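Local coordinates for interphotoreceptor retinoid-binding protein (Xenopus laevis, PDB 1J7X) that probably binds and carries retinoids between the photoreceptors and the pigment epithelium of the retina, through a module of the ClpP/crotonase clan, at residues E235-N240 with G274-D279; Y206-H211 with E286-A291; A217-Y222 with G239-S244; R112-A117 with L147-G152. All blocks are in the same frame, centred on the assembly; numbering follows the deposited sequence.

Interaction 1: E235-N240 with G274-D279; sequences EITSGN and GGVVPD
Two hydrogen bonds between Thr237 and Val276 tie the loop after strand 231-234 to the loop leading into strand 280-281, the edge strand of the mixed sheet; the loops run roughly opposite ways. Thr237 N donates to Val276 O at 3.2 Å, in that carbonyl's plane, and Val276 N donates to Thr237 OG1 at 2.7 Å. The hydroxyl can accept because chi1 of 65° sets OG1 between the backbone N and the carbonyl carbon, facing the loop 274-279; CG2 lies against Val276 CB. A CA-H...O contact joins Ile236 CA to Val276 O at 3.3 Å. Water 1 bridges the glycine end, donating to Gly239 O and accepting from Gly274 N.

The apolar packing is light. The side chains of Ile236 and Pro278 cross at about a right angle, Ile236 CG1 4.1 Å from Pro278 CD, and Pro278 CG rests on Glu235 O. At the other end glycine fits: Gly239 CA comes within 3.4 Å of Gly275 N, leaving no room for a CB on either residue.

Thr237 OG1 also bonds to Glu218 of helix 216-226. With Val276 N donating to it, the hydroxyl probably donates to that carboxylate, so one threonine couples two loops and a helix.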
# COMPACT_ATOMS: atom_id res chain seq x y z
N GLU A 235 -4.09 -7.83 -11.56
CA GLU A 235 -5.32 -7.88 -10.80
C GLU A 235 -5.41 -6.70 -9.81
O GLU A 235 -4.43 -6.16 -9.34
CB GLU A 235 -5.44 -9.15 -10.05
CG GLU A 235 -5.37 -10.39 -10.97
CD GLU A 235 -5.23 -11.67 -10.21
OE1 GLU A 235 -4.79 -11.68 -9.01
OE2 GLU A 235 -5.44 -12.76 -10.84
N ILE A 236 -6.63 -6.43 -9.34
CA ILE A 236 -6.81 -5.46 -8.27
C ILE A 236 -6.15 -6.10 -7.03
O ILE A 236 -6.27 -7.33 -6.78
CB ILE A 236 -8.33 -5.25 -7.99
CG1 ILE A 236 -8.93 -4.58 -9.16
CG2 ILE A 236 -8.55 -4.48 -6.78
CD1 ILE A 236 -10.48 -4.72 -9.23
N THR A 237 -5.41 -5.32 -6.29
CA THR A 237 -4.63 -5.84 -5.18
C THR A 237 -5.43 -6.16 -3.93
O THR A 237 -6.64 -5.91 -3.91
CB THR A 237 -3.43 -4.94 -4.90
OG1 THR A 237 -3.84 -3.67 -4.44
CG2 THR A 237 -2.59 -4.69 -6.23
N SER A 238 -4.76 -6.67 -2.90
CA SER A 238 -5.43 -7.22 -1.75
C SER A 238 -6.21 -6.23 -0.93
O SER A 238 -7.08 -6.65 -0.30
CB SER A 238 -4.41 -7.95 -0.85
OG SER A 238 -3.58 -7.05 -0.20
N GLY A 239 -5.87 -4.94 -0.95
CA GLY A 239 -6.52 -3.95 -0.14
C GLY A 239 -6.13 -3.99 1.28
O GLY A 239 -6.93 -3.65 2.21
N ASN A 240 -4.92 -4.45 1.57
CA ASN A 240 -4.45 -4.50 2.95
C ASN A 240 -3.40 -3.47 3.13
O ASN A 240 -2.27 -3.72 2.76
CB ASN A 240 -3.81 -5.87 3.22
CG ASN A 240 -4.79 -7.05 3.08
OD1 ASN A 240 -4.36 -8.21 2.99
ND2 ASN A 240 -6.09 -6.76 3.05
N GLY A 274 -8.35 -0.46 -0.29
CA GLY A 274 -9.31 -1.43 -0.84
C GLY A 274 -8.74 -2.13 -2.08
O GLY A 274 -9.45 -2.97 -2.64
N GLY A 275 -7.52 -1.72 -2.52
CA GLY A 275 -6.82 -2.33 -3.66
C GLY A 275 -6.40 -1.36 -4.70
O GLY A 275 -7.16 -0.50 -5.08
N VAL A 276 -5.18 -1.47 -5.22
CA VAL A 276 -4.75 -0.66 -6.37
C VAL A 276 -5.50 -1.23 -7.55
O VAL A 276 -5.66 -2.47 -7.68
CB VAL A 276 -3.25 -0.85 -6.63
CG1 VAL A 276 -2.83 -0.17 -7.88
CG2 VAL A 276 -2.47 -0.34 -5.44
N VAL A 277 -6.00 -0.37 -8.40
CA VAL A 277 -6.73 -0.76 -9.60
C VAL A 277 -5.81 -0.58 -10.78
O VAL A 277 -5.38 0.55 -11.09
CB VAL A 277 -7.99 0.15 -9.80
CG1 VAL A 277 -8.73 -0.35 -11.02
CG2 VAL A 277 -8.87 -0.01 -8.66
N PRO A 278 -5.39 -1.67 -11.41
CA PRO A 278 -4.44 -1.58 -12.55
C PRO A 278 -4.97 -0.76 -13.71
O PRO A 278 -6.20 -0.67 -13.91
CB PRO A 278 -4.29 -3.02 -12.98
CG PRO A 278 -4.47 -3.79 -11.66
CD PRO A 278 -5.65 -3.06 -11.03
N ASP A 279 -4.05 -0.22 -14.50
CA ASP A 279 -4.36 0.46 -15.72
C ASP A 279 -4.85 -0.65 -16.72
O ASP A 279 -5.88 -0.49 -17.42
CB ASP A 279 -3.14 1.14 -16.27
CG ASP A 279 -2.67 2.18 -15.38
OD1 ASP A 279 -3.41 3.20 -15.24
OD2 ASP A 279 -1.65 2.09 -14.65
O HOH W 1 -6.96 -0.83 2.16

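Interaction 2: Y206-H211 with E286-A291; sequences YVLTSH and EALDKA
The ClpP/crotonase-type core of this protein is a mixed beta sheet with helices packed against it, and here helix 287-291 lies on strand 206-209. Their short axes come within 8.9 Å and run nearly antiparallel, at 160°, a close approach consistent with the small side chains of Ala287 and Ala291.

The principal bump is Leu208. Its CB points to the helix; chi1 of -50° directs CG the same way, and chi2 near 180° spreads the methyls, CD2 onto Ala287 and Ala291 and CD1 onto Leu288. CD2 enters the hollow between the two alanines, one turn apart: it lies 4.1 Å from Ala287 CB and 4.0 Å from Ala291 CB, with Ala287 O forming part of the floor. Beside it, Leu208 CD1 rests 3.9 Å from Leu288 CA. Alanine suits both flanking positions because a methyl leaves room for the leucine branch, while Leu288, with CG anti to its backbone N, lends CB and CD1 to the wall.

Leu288 also touches Ile144 of the adjoining strand 142-146, and Ala291 touches Ile233 on strand 231-234, so the helix spans three strands. At the far end Tyr206 contributes its base to this contact, the ring running on toward Ile294 and Ile295 in the next turns of the helix. Tyr206 CB meets Ala291 CB at 4.3 Å.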
# COMPACT_ATOMS: atom_id res chain seq x y z
N TYR A 206 6.79 -0.99 -16.11
CA TYR A 206 5.56 -1.77 -16.01
C TYR A 206 5.52 -2.61 -14.74
O TYR A 206 6.42 -3.40 -14.51
CB TYR A 206 5.43 -2.62 -17.23
CG TYR A 206 5.47 -1.79 -18.48
CD1 TYR A 206 6.69 -1.43 -19.05
CD2 TYR A 206 4.30 -1.28 -19.06
CE1 TYR A 206 6.77 -0.59 -20.18
CE2 TYR A 206 4.34 -0.54 -20.17
CZ TYR A 206 5.59 -0.14 -20.73
OH TYR A 206 5.57 0.71 -21.83
N VAL A 207 4.53 -2.37 -13.84
CA VAL A 207 4.41 -3.06 -12.57
C VAL A 207 3.32 -4.06 -12.60
O VAL A 207 2.20 -3.73 -12.97
CB VAL A 207 4.14 -2.07 -11.45
CG1 VAL A 207 4.10 -2.77 -10.16
CG2 VAL A 207 5.23 -1.01 -11.43
N LEU A 208 3.63 -5.31 -12.34
CA LEU A 208 2.70 -6.41 -12.37
C LEU A 208 2.12 -6.60 -10.99
O LEU A 208 2.85 -6.74 -9.99
CB LEU A 208 3.37 -7.72 -12.83
CG LEU A 208 4.19 -7.66 -14.12
CD1 LEU A 208 4.55 -9.09 -14.50
CD2 LEU A 208 3.55 -6.96 -15.23
N THR A 209 0.77 -6.73 -10.91
CA THR A 209 0.13 -6.95 -9.65
C THR A 209 -0.84 -8.11 -9.64
O THR A 209 -1.33 -8.49 -10.70
CB THR A 209 -0.73 -5.68 -9.24
OG1 THR A 209 -1.71 -5.49 -10.29
CG2 THR A 209 0.19 -4.45 -9.08
N SER A 210 -1.10 -8.63 -8.47
CA SER A 210 -2.08 -9.70 -8.21
C SER A 210 -2.92 -9.35 -7.00
O SER A 210 -2.59 -8.46 -6.20
CB SER A 210 -1.44 -11.10 -7.94
OG SER A 210 -0.87 -11.25 -6.70
N HIS A 211 -3.98 -10.18 -6.77
CA HIS A 211 -4.78 -10.06 -5.59
C HIS A 211 -4.01 -10.33 -4.33
O HIS A 211 -4.48 -10.02 -3.26
CB HIS A 211 -5.96 -11.00 -5.64
CG HIS A 211 -5.57 -12.46 -5.64
ND1 HIS A 211 -5.59 -13.24 -4.50
CD2 HIS A 211 -5.22 -13.29 -6.65
CE1 HIS A 211 -5.19 -14.46 -4.79
NE2 HIS A 211 -4.93 -14.51 -6.08
N GLU A 286 -1.64 -13.62 -16.77
CA GLU A 286 -1.53 -12.94 -18.06
C GLU A 286 -0.79 -11.64 -18.05
O GLU A 286 -0.57 -11.05 -19.10
CB GLU A 286 -3.01 -12.69 -18.57
CG GLU A 286 -3.92 -13.92 -18.43
CD GLU A 286 -5.41 -13.65 -18.91
OE1 GLU A 286 -6.32 -14.54 -18.86
OE2 GLU A 286 -5.71 -12.50 -19.33
N ALA A 287 -0.37 -11.18 -16.87
CA ALA A 287 0.25 -9.87 -16.74
C ALA A 287 1.55 -9.65 -17.40
O ALA A 287 1.83 -8.58 -17.97
CB ALA A 287 0.32 -9.51 -15.24
N LEU A 288 2.38 -10.67 -17.38
CA LEU A 288 3.71 -10.54 -18.05
C LEU A 288 3.54 -10.47 -19.56
O LEU A 288 4.14 -9.65 -20.20
CB LEU A 288 4.62 -11.72 -17.63
CG LEU A 288 6.04 -11.63 -18.17
CD1 LEU A 288 6.72 -10.33 -17.84
CD2 LEU A 288 6.81 -12.88 -17.64
N ASP A 289 2.67 -11.31 -20.08
CA ASP A 289 2.34 -11.26 -21.53
C ASP A 289 1.77 -9.96 -21.98
O ASP A 289 2.18 -9.36 -22.99
CB ASP A 289 1.38 -12.33 -21.90
CG ASP A 289 2.04 -13.72 -22.01
OD1 ASP A 289 3.29 -13.73 -22.17
OD2 ASP A 289 1.39 -14.77 -21.82
N LYS A 290 0.90 -9.41 -21.14
CA LYS A 290 0.38 -8.08 -21.39
C LYS A 290 1.35 -6.95 -21.39
O LYS A 290 1.36 -6.06 -22.26
CB LYS A 290 -0.77 -7.82 -20.40
CG LYS A 290 -1.50 -6.57 -20.64
CD LYS A 290 -2.39 -6.64 -21.87
CE LYS A 290 -3.19 -5.42 -22.14
NZ LYS A 290 -4.07 -5.69 -23.40
N ALA A 291 2.28 -6.94 -20.45
CA ALA A 291 3.26 -6.00 -20.42
C ALA A 291 4.16 -5.99 -21.68
O ALA A 291 4.45 -4.99 -22.25
CB ALA A 291 4.15 -6.28 -19.15

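Interaction 3: A217-Y222 with G239-S244; sequences AEEFAY and GNLMHS
A single buried carboxylate grips two successive backbone N-H groups: Glu218 OE1 accepts from Gly239 N at 2.8 Å and Glu218 OE2 from Asn240 N at 2.9 Å. Asn240 N uses the syn lone pair of OE2, whereas Gly239 N meets OE1 from above the carboxylate plane. Glutamate has the reach for this, its chain extended beyond CG, and the positive phi of Gly239, easy for glycine, goes with a turn that presents both N-H groups to it. OE1 bonds to Thr237 OG1. These donors would probably stabilise the charged form, although Glu218 OE2 lies 3.0 Å from Asn240 O, two acceptors with no bond between them, which would oppose the charge.

Glu219 reaches tip to tip toward His243; the bond from His243 NE2 to Glu219 OE2 is weak, at 3.3 Å. Water 2 gives Glu219 OE2 a firmer partner and accepts from the N of Met242 (present as selenomethionine). Leu241 CD2 packs 3.9 Å from both Glu218 CB and Glu219 CG, and Leu241 CB covers one face of the imidazole.

Helix 216-226 is joined to the connection between strands 231-234 and 244-248, beside strand 254-265, where Phe263 touches Glu219 and Ile261 touches His243.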
# COMPACT_ATOMS: atom_id res chain seq x y z
N ALA A 217 3.85 -3.17 -0.91
CA ALA A 217 3.85 -3.39 -2.36
C ALA A 217 2.73 -2.61 -3.06
O ALA A 217 2.91 -2.15 -4.17
CB ALA A 217 3.81 -4.90 -2.67
N GLU A 218 1.58 -2.57 -2.42
CA GLU A 218 0.45 -1.80 -2.97
C GLU A 218 0.75 -0.28 -3.02
O GLU A 218 0.50 0.36 -3.98
CB GLU A 218 -0.81 -2.08 -2.11
CG GLU A 218 -1.28 -3.53 -2.12
CD GLU A 218 -2.60 -3.73 -1.32
OE1 GLU A 218 -3.74 -3.35 -1.89
OE2 GLU A 218 -2.56 -4.17 -0.16
N GLU A 219 1.40 0.17 -1.94
CA GLU A 219 1.79 1.57 -1.84
C GLU A 219 2.72 1.93 -2.91
O GLU A 219 2.56 2.94 -3.59
CB GLU A 219 2.36 1.92 -0.50
CG GLU A 219 1.30 2.09 0.57
CD GLU A 219 1.87 2.54 1.96
OE1 GLU A 219 2.90 3.24 1.98
OE2 GLU A 219 1.21 2.15 3.00
N PHE A 220 3.69 1.04 -3.14
CA PHE A 220 4.70 1.24 -4.25
C PHE A 220 4.04 1.30 -5.58
O PHE A 220 4.30 2.25 -6.42
CB PHE A 220 5.82 0.17 -4.22
CG PHE A 220 6.81 0.34 -5.29
CD1 PHE A 220 7.85 1.16 -5.16
CD2 PHE A 220 6.72 -0.42 -6.47
CE1 PHE A 220 8.71 1.38 -6.29
CE2 PHE A 220 7.60 -0.28 -7.45
CZ PHE A 220 8.60 0.61 -7.37
N ALA A 221 3.18 0.31 -5.84
CA ALA A 221 2.45 0.25 -7.13
C ALA A 221 1.54 1.52 -7.32
O ALA A 221 1.46 2.17 -8.39
CB ALA A 221 1.58 -1.01 -7.27
N TYR A 222 0.82 1.77 -6.25
CA TYR A 222 -0.11 2.97 -6.27
C TYR A 222 0.65 4.27 -6.61
O TYR A 222 0.26 5.04 -7.51
CB TYR A 222 -0.85 3.09 -4.95
CG TYR A 222 -1.83 4.22 -4.96
CD1 TYR A 222 -3.07 4.11 -5.55
CD2 TYR A 222 -1.43 5.45 -4.45
CE1 TYR A 222 -3.96 5.27 -5.59
CE2 TYR A 222 -2.28 6.60 -4.54
CZ TYR A 222 -3.56 6.45 -5.08
OH TYR A 222 -4.40 7.53 -5.16
N GLY A 239 -5.87 -4.94 -0.95
CA GLY A 239 -6.52 -3.95 -0.14
C GLY A 239 -6.13 -3.99 1.28
O GLY A 239 -6.93 -3.65 2.21
N ASN A 240 -4.92 -4.45 1.57
CA ASN A 240 -4.45 -4.50 2.95
C ASN A 240 -3.40 -3.47 3.13
O ASN A 240 -2.27 -3.72 2.76
CB ASN A 240 -3.81 -5.87 3.22
CG ASN A 240 -4.79 -7.05 3.08
OD1 ASN A 240 -4.36 -8.21 2.99
ND2 ASN A 240 -6.09 -6.76 3.05
N LEU A 241 -3.74 -2.31 3.62
CA LEU A 241 -2.76 -1.24 3.88
C LEU A 241 -2.69 -1.03 5.41
O LEU A 241 -3.63 -1.38 6.13
CB LEU A 241 -3.21 0.07 3.27
CG LEU A 241 -3.29 0.12 1.75
CD1 LEU A 241 -3.75 1.49 1.23
CD2 LEU A 241 -1.91 -0.13 1.12
N MSE A 242 -1.61 -0.44 5.89
CA MSE A 242 -1.43 -0.29 7.34
C MSE A 242 -1.91 1.11 7.74
O MSE A 242 -1.18 1.88 8.38
CB MSE A 242 0.05 -0.48 7.68
CG MSE A 242 0.56 -1.81 7.44
SE MSE A 242 2.32 -2.01 8.17
CE MSE A 242 1.91 -1.70 9.88
N HIS A 243 -3.14 1.48 7.36
CA HIS A 243 -3.71 2.77 7.68
C HIS A 243 -4.80 2.72 8.74
O HIS A 243 -5.38 3.75 9.05
CB HIS A 243 -4.25 3.43 6.41
CG HIS A 243 -3.21 3.65 5.35
ND1 HIS A 243 -3.54 3.92 4.04
CD2 HIS A 243 -1.86 3.62 5.41
CE1 HIS A 243 -2.44 4.13 3.34
NE2 HIS A 243 -1.40 3.90 4.13
N SER A 244 -5.17 1.63 9.25
CA SER A 244 -6.26 1.51 10.24
C SER A 244 -5.84 0.81 11.50
O SER A 244 -4.75 0.22 11.59
CB SER A 244 -7.41 0.75 9.65
OG SER A 244 -7.78 1.24 8.33
O HOH W 2 0.57 -0.36 4.14

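Interaction 4: R112-A117 with L147-G152; sequences RFDQFA and LRYNVG
Asn150 enters the loop 112-117 with CG anti to its backbone N (chi1 -168°). Its CB sits 3.5 Å from Phe113 O and near Asp114 CA, and CG lies against the peptide between Asp114 and Gln115. At the tip the branches part: ND2 donates to Phe113 O at 2.9 Å, approaching from above the carbonyl plane, while OD1 turns back to accept from Gly152 N at 2.8 Å, in the amide's carbonyl plane, closing an Asx turn. Asparagine suits the place because one flat group donates across the contact and accepts within its own loop. OD1 lies at the edge of the Phe116 ring.

Both loops leave the mixed sheet of this S41-family domain, from neighbouring parallel strands 108-112 and 142-146, and each leads into a helix. Phe116 N donates to Gly152 O at 2.8 Å, and a weak bond joins Val151 N to Asp114 O.

Arg112 grips Asp114 in a two-pronged salt bridge, NE to OD1 at 3.0 Å and NH2 to OD2 at 2.9 Å, each on a syn lone pair. Tyr149 CD2 sits over the centre of one guanidinium face, 3.4 Å from Arg112 CZ, the planes 30° apart. Water 3 links Asp114 OD1 to Tyr149 N.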
# COMPACT_ATOMS: atom_id res chain seq x y z
N ARG A 112 12.00 -9.07 -10.06
CA ARG A 112 11.07 -9.60 -9.13
C ARG A 112 11.62 -9.62 -7.75
O ARG A 112 12.80 -10.00 -7.56
CB ARG A 112 10.60 -11.03 -9.49
CG ARG A 112 9.76 -11.71 -8.44
CD ARG A 112 9.30 -13.06 -8.85
NE ARG A 112 8.73 -13.76 -7.72
CZ ARG A 112 8.34 -15.00 -7.76
NH1 ARG A 112 8.51 -15.71 -8.91
NH2 ARG A 112 7.85 -15.59 -6.67
N PHE A 113 10.76 -9.25 -6.73
CA PHE A 113 11.08 -9.41 -5.34
C PHE A 113 9.73 -9.52 -4.62
O PHE A 113 8.76 -8.95 -5.13
CB PHE A 113 12.01 -8.37 -4.75
CG PHE A 113 11.51 -6.94 -4.85
CD1 PHE A 113 11.50 -6.29 -6.07
CD2 PHE A 113 11.00 -6.32 -3.74
CE1 PHE A 113 11.06 -5.05 -6.14
CE2 PHE A 113 10.61 -5.03 -3.84
CZ PHE A 113 10.61 -4.42 -5.01
N ASP A 114 9.65 -10.28 -3.55
CA ASP A 114 8.40 -10.65 -2.96
C ASP A 114 8.08 -10.12 -1.51
O ASP A 114 7.13 -10.60 -0.86
CB ASP A 114 8.28 -12.13 -2.92
CG ASP A 114 8.34 -12.78 -4.25
OD1 ASP A 114 8.25 -12.15 -5.29
OD2 ASP A 114 8.53 -14.03 -4.31
N GLN A 115 8.93 -9.20 -1.05
CA GLN A 115 8.70 -8.55 0.21
C GLN A 115 9.32 -7.16 0.17
O GLN A 115 10.11 -6.93 -0.69
CB GLN A 115 9.29 -9.41 1.32
CG GLN A 115 10.72 -9.56 1.30
CD GLN A 115 11.22 -10.30 2.51
OE1 GLN A 115 11.19 -11.58 2.52
NE2 GLN A 115 11.80 -9.55 3.45
N PHE A 116 8.97 -6.30 1.10
CA PHE A 116 9.54 -4.96 1.28
C PHE A 116 10.09 -5.02 2.74
O PHE A 116 9.37 -5.09 3.67
CB PHE A 116 8.48 -3.88 1.13
CG PHE A 116 8.31 -3.42 -0.27
CD1 PHE A 116 7.55 -4.15 -1.13
CD2 PHE A 116 8.87 -2.21 -0.69
CE1 PHE A 116 7.46 -3.73 -2.42
CE2 PHE A 116 8.73 -1.77 -1.97
CZ PHE A 116 8.01 -2.52 -2.83
N ALA A 117 11.36 -4.99 2.89
CA ALA A 117 11.95 -4.93 4.22
C ALA A 117 12.02 -3.47 4.72
O ALA A 117 11.91 -2.56 3.93
CB ALA A 117 13.31 -5.48 4.14
N LEU A 147 5.36 -7.65 -8.94
CA LEU A 147 4.97 -7.68 -7.59
C LEU A 147 3.82 -8.61 -7.32
O LEU A 147 3.13 -8.55 -6.26
CB LEU A 147 4.55 -6.24 -7.15
CG LEU A 147 5.63 -5.23 -7.27
CD1 LEU A 147 5.04 -3.68 -6.86
CD2 LEU A 147 6.87 -5.60 -6.52
N ARG A 148 3.55 -9.45 -8.29
CA ARG A 148 2.47 -10.41 -8.15
C ARG A 148 2.59 -11.30 -6.95
O ARG A 148 1.56 -11.81 -6.49
CB ARG A 148 2.29 -11.33 -9.41
CG ARG A 148 1.82 -10.53 -10.62
CD ARG A 148 1.84 -11.38 -11.91
NE ARG A 148 3.18 -11.79 -12.25
CZ ARG A 148 3.47 -12.62 -13.26
NH1 ARG A 148 2.50 -13.01 -14.08
NH2 ARG A 148 4.74 -12.93 -13.51
N TYR A 149 3.80 -11.57 -6.46
CA TYR A 149 4.00 -12.42 -5.32
C TYR A 149 4.46 -11.68 -4.10
O TYR A 149 4.94 -12.27 -3.15
CB TYR A 149 5.08 -13.50 -5.76
CG TYR A 149 4.78 -14.05 -7.14
CD1 TYR A 149 3.81 -14.96 -7.31
CD2 TYR A 149 5.39 -13.50 -8.29
CE1 TYR A 149 3.47 -15.44 -8.58
CE2 TYR A 149 5.06 -13.96 -9.55
CZ TYR A 149 4.12 -14.97 -9.69
OH TYR A 149 3.72 -15.36 -10.96
N ASN A 150 4.34 -10.33 -4.13
CA ASN A 150 4.88 -9.48 -3.11
C ASN A 150 3.84 -9.07 -2.12
O ASN A 150 2.93 -8.28 -2.37
CB ASN A 150 5.61 -8.37 -3.72
CG ASN A 150 6.47 -7.56 -2.77
OD1 ASN A 150 6.14 -7.32 -1.59
ND2 ASN A 150 7.61 -7.10 -3.27
N VAL A 151 3.96 -9.71 -0.96
CA VAL A 151 3.03 -9.51 0.15
C VAL A 151 3.44 -8.37 1.05
O VAL A 151 2.83 -8.03 2.05
CB VAL A 151 2.95 -10.80 1.01
CG1 VAL A 151 2.40 -11.90 0.10
CG2 VAL A 151 4.29 -11.12 1.70
N GLY A 152 4.34 -7.54 0.54
CA GLY A 152 4.73 -6.30 1.20
C GLY A 152 5.57 -6.45 2.45
O GLY A 152 6.67 -7.16 2.48
O HOH W 3 6.50 -10.55 -6.67

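How the interactions relate
Along the chain, interaction 4 closes before the other three open; interactions 1 and 3 both fall between the two segments of interaction 2, and they share Gly239 and Asn240. All four involve strands of the mixed sheet or the loops and helices that follow them. Helix 216-226 of interaction 3 packs Ala221 against Val207 and Thr209 of interaction 2. Centres of interactions 1 and 3 are about 9 Å apart, those of 2 and 3 about 18 Å. Glu235 joins interaction 1 to His211 and Thr209 of interaction 2. Interaction 4 touches 2 through Leu208 O of strand 204-209 and Leu147 N just after strand 142-146, and 3 through Phe116 and Phe220. Loops after parallel strands 108-112, 142-146, 204-209 and 231-234 thus meet at one end of the sheet.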